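Local coordinates for cell division protein SepF (Methanobrevibacter smithii, PDB 7AL1), which anchors FtsZ to the membrane during archaeal cell division, the chain given here being the C-terminal globular part of the longer protein, at the interface of chains A and B. Numbering follows the deposited sequence. Chains: chain A/B, Cell division protein SepF.

Contact 1: the interface of chains A and B. Residues chain A 93-96; chain B 14-16.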
loop_
_atom_site.group_PDB
_atom_site.type_symbol
_atom_site.label_atom_id
_atom_site.label_comp_id
_atom_site.label_asym_id
_atom_site.label_seq_id
_atom_site.Cartn_x
_atom_site.Cartn_y
_atom_site.Cartn_z
ATOM N N LEU A 93 6.547 4.778 -7.139
ATOM C CA LEU A 93 5.995 5.349 -5.920
ATOM C C LEU A 93 6.284 6.837 -5.936
ATOM O O LEU A 93 7.387 7.262 -6.269
ATOM C CB LEU A 93 6.663 4.712 -4.709
ATOM C CG LEU A 93 6.521 3.206 -4.645
ATOM C CD1 LEU A 93 7.219 2.683 -3.425
ATOM C CD2 LEU A 93 5.059 2.794 -4.617
ATOM N N VAL A 94 5.295 7.640 -5.574
ATOM C CA VAL A 94 5.405 9.089 -5.619
ATOM C C VAL A 94 4.825 9.624 -4.339
ATOM O O VAL A 94 3.648 9.380 -4.058
ATOM C CB VAL A 94 4.640 9.687 -6.812
ATOM C CG1 VAL A 94 4.709 11.211 -6.771
ATOM C CG2 VAL A 94 5.208 9.160 -8.111
ATOM N N ARG A 95 5.633 10.280 -3.526
ATOM C CA ARG A 95 5.150 10.774 -2.248
ATOM C C ARG A 95 4.967 12.278 -2.314
ATOM O O ARG A 95 5.882 13.016 -2.688
ATOM C CB ARG A 95 6.070 10.404 -1.093
ATOM C CG ARG A 95 5.357 10.570 0.241
ATOM C CD ARG A 95 6.035 9.787 1.325
ATOM N NE ARG A 95 7.420 10.221 1.433
ATOM C CZ ARG A 95 8.366 9.529 2.044
ATOM N NH1 ARG A 95 9.582 10.016 2.081
ATOM N NH2 ARG A 95 8.086 8.358 2.604
ATOM N N LYS A 96 3.781 12.725 -1.935
ATOM C CA LYS A 96 3.444 14.131 -1.905
ATOM C C LYS A 96 3.462 14.601 -0.463
ATOM O O LYS A 96 3.743 15.766 -0.181
ATOM C CB LYS A 96 2.065 14.325 -2.528
ATOM C CG LYS A 96 2.060 14.281 -4.060
ATOM C CD LYS A 96 2.712 15.521 -4.661
ATOM C CE LYS A 96 2.742 15.481 -6.189
ATOM N NZ LYS A 96 3.635 14.417 -6.724
ATOM O OXT LYS A 96 3.207 13.821 0.456
ATOM N N ILE B 14 1.853 5.013 -8.031
ATOM C CA ILE B 14 1.138 4.854 -6.785
ATOM C C ILE B 14 1.514 6.026 -5.899
ATOM O O ILE B 14 2.695 6.225 -5.586
ATOM C CB ILE B 14 1.466 3.536 -6.085
ATOM C CG1 ILE B 14 1.006 2.368 -6.958
ATOM C CG2 ILE B 14 0.793 3.528 -4.733
ATOM C CD1 ILE B 14 1.478 1.020 -6.454
ATOM N N MET B 15 0.526 6.786 -5.457
ATOM C CA MET B 15 0.777 8.003 -4.713
ATOM C C MET B 15 0.676 7.731 -3.230
ATOM O O MET B 15 -0.191 6.974 -2.783
ATOM C CB MET B 15 -0.244 9.088 -5.056
ATOM C CG MET B 15 -0.632 9.154 -6.504
ATOM S SD MET B 15 0.777 9.627 -7.523
ATOM C CE MET B 15 1.082 11.253 -6.853
ATOM N N LEU B 16 1.543 8.349 -2.456
ATOM C CA LEU B 16 1.511 8.265 -1.004
ATOM C C LEU B 16 1.278 9.666 -0.480
ATOM O O LEU B 16 2.035 10.588 -0.793
ATOM C CB LEU B 16 2.822 7.697 -0.457
ATOM C CG LEU B 16 3.050 6.251 -0.949
ATOM C CD1 LEU B 16 4.168 6.264 -1.974
ATOM C CD2 LEU B 16 3.399 5.294 0.158
#
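The flat backbone peptides of A:Val94 and B:Leu16 join two strands running parallel, with side chains on both faces of the ribbon and hydrogen bonds along the seam. One face carries A:Leu93 and A:Arg95 beside B:Ile14 and B:Leu16; the other carries A:Val94 beside B:Met15. A:Val94 is gripped through both its polar backbone atoms: its N donates to B:Ile14 O at 3.0 Å, and its O accepts B:Leu16 N at 2.8 Å. The ladder continues where A:Lys96 N donates to B:Leu16 O, also at 3.0 Å and almost straight (166° at H), although A:Lys96 itself is poorly ordered. B:Met15 runs alongside A:Val94; with chi2 at -65° and chi3 bent as well, the thioether bends towards chain A and its CE methyl rests on A:Val94 CG1 at 3.6 Å. On the opposite face, A:Leu93 CD2 lies against B:Ile14 CB at 4.0 Å, and the aliphatic A:Arg95 CG slants past B:Leu16 CB at 3.9 Å. The C-terminal strand 92-95 of chain A thus reaches over to chain B and pairs in parallel with its strand 13-17.

Contact 2: the interface of chains A and B. Residues chain A 14, 16, 40, 75, 85; chain B 14, 40, 75, 85.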
loop_
_atom_site.group_PDB
_atom_site.type_symbol
_atom_site.label_atom_id
_atom_site.label_comp_id
_atom_site.label_asym_id
_atom_site.label_seq_id
_atom_site.Cartn_x
_atom_site.Cartn_y
_atom_site.Cartn_z
ATOM N N ILE A 14 -2.601 -5.092 -7.770
ATOM C CA ILE A 14 -1.772 -4.921 -6.598
ATOM C C ILE A 14 -2.062 -6.084 -5.669
ATOM O O ILE A 14 -3.207 -6.279 -5.244
ATOM C CB ILE A 14 -2.033 -3.595 -5.884
ATOM C CG1 ILE A 14 -1.657 -2.437 -6.808
ATOM C CG2 ILE A 14 -1.235 -3.574 -4.602
ATOM C CD1 ILE A 14 -2.081 -1.084 -6.275
ATOM N N LEU A 16 -1.764 -8.373 -2.216
ATOM C CA LEU A 16 -1.595 -8.274 -0.775
ATOM C C LEU A 16 -1.313 -9.670 -0.261
ATOM O O LEU A 16 -2.096 -10.595 -0.492
ATOM C CB LEU A 16 -2.848 -7.700 -0.112
ATOM C CG LEU A 16 -3.123 -6.259 -0.594
ATOM C CD1 LEU A 16 -4.333 -6.282 -1.509
ATOM C CD2 LEU A 16 -3.366 -5.291 0.531
ATOM N N ILE A 40 1.889 -5.428 -1.635
ATOM C CA ILE A 40 1.858 -4.942 -0.254
ATOM C C ILE A 40 2.088 -6.161 0.628
ATOM O O ILE A 40 1.234 -7.049 0.713
ATOM C CB ILE A 40 0.562 -4.200 0.089
ATOM C CG1 ILE A 40 0.436 -2.943 -0.794
ATOM C CG2 ILE A 40 0.578 -3.848 1.562
ATOM C CD1 ILE A 40 -0.924 -2.259 -0.730
ATOM N N LEU A 75 5.855 0.872 5.002
ATOM C CA LEU A 75 4.615 1.606 5.245
ATOM C C LEU A 75 4.299 1.748 6.727
ATOM O O LEU A 75 4.056 2.871 7.193
ATOM C CB LEU A 75 3.450 0.915 4.526
ATOM C CG LEU A 75 3.525 0.831 3.022
ATOM C CD1 LEU A 75 2.333 0.110 2.432
ATOM C CD2 LEU A 75 3.660 2.225 2.411
ATOM N N ILE A 85 5.585 -1.922 0.864
ATOM C CA ILE A 85 5.182 -2.008 -0.530
ATOM C C ILE A 85 6.390 -2.199 -1.419
ATOM O O ILE A 85 7.370 -1.448 -1.322
ATOM C CB ILE A 85 4.325 -0.820 -1.004
ATOM C CG1 ILE A 85 3.854 -1.108 -2.446
ATOM C CG2 ILE A 85 5.039 0.488 -0.872
ATOM C CD1 ILE A 85 2.679 -0.304 -2.896
ATOM N N ILE B 14 1.853 5.013 -8.031
ATOM C CA ILE B 14 1.138 4.854 -6.785
ATOM C C ILE B 14 1.514 6.026 -5.899
ATOM O O ILE B 14 2.695 6.225 -5.586
ATOM C CB ILE B 14 1.466 3.536 -6.085
ATOM C CG1 ILE B 14 1.006 2.368 -6.958
ATOM C CG2 ILE B 14 0.793 3.528 -4.733
ATOM C CD1 ILE B 14 1.478 1.020 -6.454
ATOM N N ILE B 40 -2.038 5.413 -1.503
ATOM C CA ILE B 40 -1.876 4.940 -0.126
ATOM C C ILE B 40 -2.022 6.168 0.761
ATOM O O ILE B 40 -1.164 7.056 0.756
ATOM C CB ILE B 40 -0.553 4.201 0.099
ATOM C CG1 ILE B 40 -0.510 2.935 -0.778
ATOM C CG2 ILE B 40 -0.429 3.864 1.571
ATOM C CD1 ILE B 40 0.850 2.251 -0.837
ATOM N N LEU B 75 -5.356 -0.819 5.541
ATOM C CA LEU B 75 -4.098 -1.552 5.673
ATOM C C LEU B 75 -3.643 -1.679 7.120
ATOM O O LEU B 75 -3.357 -2.797 7.572
ATOM C CB LEU B 75 -3.006 -0.868 4.841
ATOM C CG LEU B 75 -3.224 -0.800 3.350
ATOM C CD1 LEU B 75 -2.093 -0.085 2.643
ATOM C CD2 LEU B 75 -3.415 -2.199 2.768
ATOM N N ILE B 85 -5.480 1.933 1.368
ATOM C CA ILE B 85 -5.210 2.005 -0.058
ATOM C C ILE B 85 -6.497 2.188 -0.831
ATOM O O ILE B 85 -7.462 1.438 -0.634
ATOM C CB ILE B 85 -4.400 0.812 -0.599
ATOM C CG1 ILE B 85 -4.069 1.085 -2.082
ATOM C CG2 ILE B 85 -5.099 -0.495 -0.387
ATOM C CD1 ILE B 85 -2.941 0.277 -2.633
#
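Isoleucine and leucine side chains from two SepF domains, A:Ile85 and B:Ile40 among them, meet where the beta-sheets of the chains face each other about a two-fold axis. Most of the contacts are end-on meetings of methyl groups. A:Ile85 CD1 touches B:Ile40 CD1 at 3.8 Å, and the exchanged pair, A:Ile40 CD1 and B:Ile85 CD1, repeats the distance. The same delta methyl of A:Ile85 also reaches B:Ile14 CD1 at 4.0 Å, so it is shared between two strands of the partner. Its course follows from chi1 of -174°, which swings CG1 away from the backbone N and leaves the branch methyl CG2 in the crowded position between N and the carbonyl carbon. A:Ile40, A:Ile14 and B:Ile14 instead place CG1 beside the backbone N and extend it, with chi2 of 171° in A:Ile14. A:Ile14 and B:Ile14 oppose one another across the axis, A:Ile14 CD1 standing 4.1 Å from B:Ile14 CD1. Looser end-on contacts flank this group: A:Leu75 CD1 and B:Ile40 CD1 lie 4.2 Å apart, as do their counterparts with the chains exchanged.

A second kind of packing is crosswise. A:Leu16 and B:Leu75 pass at about a right angle, A:Leu16 CD2 meeting B:Leu75 CD2 at 3.8 Å, and the contact falls between side chains of strands 13-17 and 71-78.

Contact 3: the interface of chains A and B. Residues chain A 13-16; chain B 92-94.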
loop_
_atom_site.group_PDB
_atom_site.type_symbol
_atom_site.label_atom_id
_atom_site.label_comp_id
_atom_site.label_asym_id
_atom_site.label_seq_id
_atom_site.Cartn_x
_atom_site.Cartn_y
_atom_site.Cartn_z
ATOM N N GLU A 13 -2.709 -5.261 -11.305
ATOM C CA GLU A 13 -3.131 -5.798 -10.017
ATOM C C GLU A 13 -2.115 -5.424 -8.956
ATOM O O GLU A 13 -0.903 -5.438 -9.201
ATOM C CB GLU A 13 -3.277 -7.319 -10.061
ATOM C CG GLU A 13 -4.289 -7.805 -11.093
ATOM C CD GLU A 13 -4.598 -9.281 -10.957
ATOM O OE1 GLU A 13 -3.712 -10.035 -10.509
ATOM O OE2 GLU A 13 -5.732 -9.685 -11.299
ATOM N N ILE A 14 -2.601 -5.092 -7.770
ATOM C CA ILE A 14 -1.772 -4.921 -6.598
ATOM C C ILE A 14 -2.062 -6.084 -5.669
ATOM O O ILE A 14 -3.207 -6.279 -5.244
ATOM C CB ILE A 14 -2.033 -3.595 -5.884
ATOM C CG1 ILE A 14 -1.657 -2.437 -6.808
ATOM C CG2 ILE A 14 -1.235 -3.574 -4.602
ATOM C CD1 ILE A 14 -2.081 -1.084 -6.275
ATOM N N MET A 15 -1.036 -6.840 -5.315
ATOM C CA MET A 15 -1.215 -8.049 -4.538
ATOM C C MET A 15 -0.974 -7.763 -3.075
ATOM O O MET A 15 -0.070 -7.002 -2.719
ATOM C CB MET A 15 -0.230 -9.138 -4.966
ATOM C CG MET A 15 0.020 -9.219 -6.444
ATOM S SD MET A 15 -1.479 -9.701 -7.320
ATOM C CE MET A 15 -1.719 -11.320 -6.608
ATOM N N LEU A 16 -1.764 -8.373 -2.216
ATOM C CA LEU A 16 -1.595 -8.274 -0.775
ATOM C C LEU A 16 -1.313 -9.670 -0.261
ATOM O O LEU A 16 -2.096 -10.595 -0.492
ATOM C CB LEU A 16 -2.848 -7.700 -0.112
ATOM C CG LEU A 16 -3.123 -6.259 -0.594
ATOM C CD1 LEU A 16 -4.333 -6.282 -1.509
ATOM C CD2 LEU A 16 -3.366 -5.291 0.531
ATOM N N SER B 92 -6.921 -3.696 -9.781
ATOM C CA SER B 92 -7.583 -4.564 -8.823
ATOM C C SER B 92 -6.658 -4.904 -7.660
ATOM O O SER B 92 -5.484 -5.227 -7.868
ATOM C CB SER B 92 -7.953 -5.892 -9.487
ATOM O OG SER B 92 -8.830 -5.706 -10.583
ATOM N N LEU B 93 -7.190 -4.846 -6.441
ATOM C CA LEU B 93 -6.524 -5.405 -5.274
ATOM C C LEU B 93 -6.813 -6.893 -5.248
ATOM O O LEU B 93 -7.943 -7.321 -5.471
ATOM C CB LEU B 93 -7.075 -4.756 -4.012
ATOM C CG LEU B 93 -6.929 -3.249 -3.976
ATOM C CD1 LEU B 93 -7.509 -2.714 -2.701
ATOM C CD2 LEU B 93 -5.471 -2.838 -4.090
ATOM N N VAL B 94 -5.794 -7.693 -4.972
ATOM C CA VAL B 94 -5.907 -9.142 -4.993
ATOM C C VAL B 94 -5.209 -9.665 -3.768
ATOM O O VAL B 94 -4.011 -9.418 -3.601
ATOM C CB VAL B 94 -5.258 -9.752 -6.247
ATOM C CG1 VAL B 94 -5.322 -11.276 -6.184
ATOM C CG2 VAL B 94 -5.946 -9.238 -7.492
#
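Parallel strand pairing between subunits recurs here with the chains exchanged: A:Ile14 and A:Leu16 of strand 13-17 receive strand 92-95 of chain B, and the ladder can be followed towards its N-terminal end. There A:Ile14 N donates to B:Ser92 O at 2.9 Å, with 160° at the hydrogen. A:Ile14 is held on its carbonyl side too, since its O accepts B:Val94 N at 3.0 Å. One step further, A:Leu16 N donates to B:Val94 O at 2.8 Å, and the A:Leu16 side chain slants past B:Leu93, its CD1 methyl also lying near that same oxygen. On the face away from B:Leu93, B:Val94 is wedged between two side chains of chain A, one for each methyl. Because chi1 of 176° puts CG1 anti to the backbone N, that methyl falls beside A:Met15, whose CE approaches to 3.6 Å. The other methyl, CG2, is turned towards A:Glu13, whose chain is extended beyond CG and laid obliquely over the valine. This CG2 sits over the flat face of the carboxylate, 3.7 Å from A:Glu13 CD and 3.8 Å from each of its oxygens, OE1 and OE2.

Contacts 1 and 3 are the two-fold related ends of one interface, their C-alpha centres about 17 Å apart, and contact 2 lies between them, about 11 Å from contact 1 and 9 Å from contact 3. Strand 13-17 ties them together: B:Ile14 belongs to contacts 1 and 2, and A:Ile14 and A:Leu16 to contacts 2 and 3. The same strand thus offers its backbone to the partner's C-terminal strand and its side chains to the shared apolar centre. This reciprocal exchange of strands suggests that the dimer is a stable unit, which could present paired surfaces to FtsZ and the membrane.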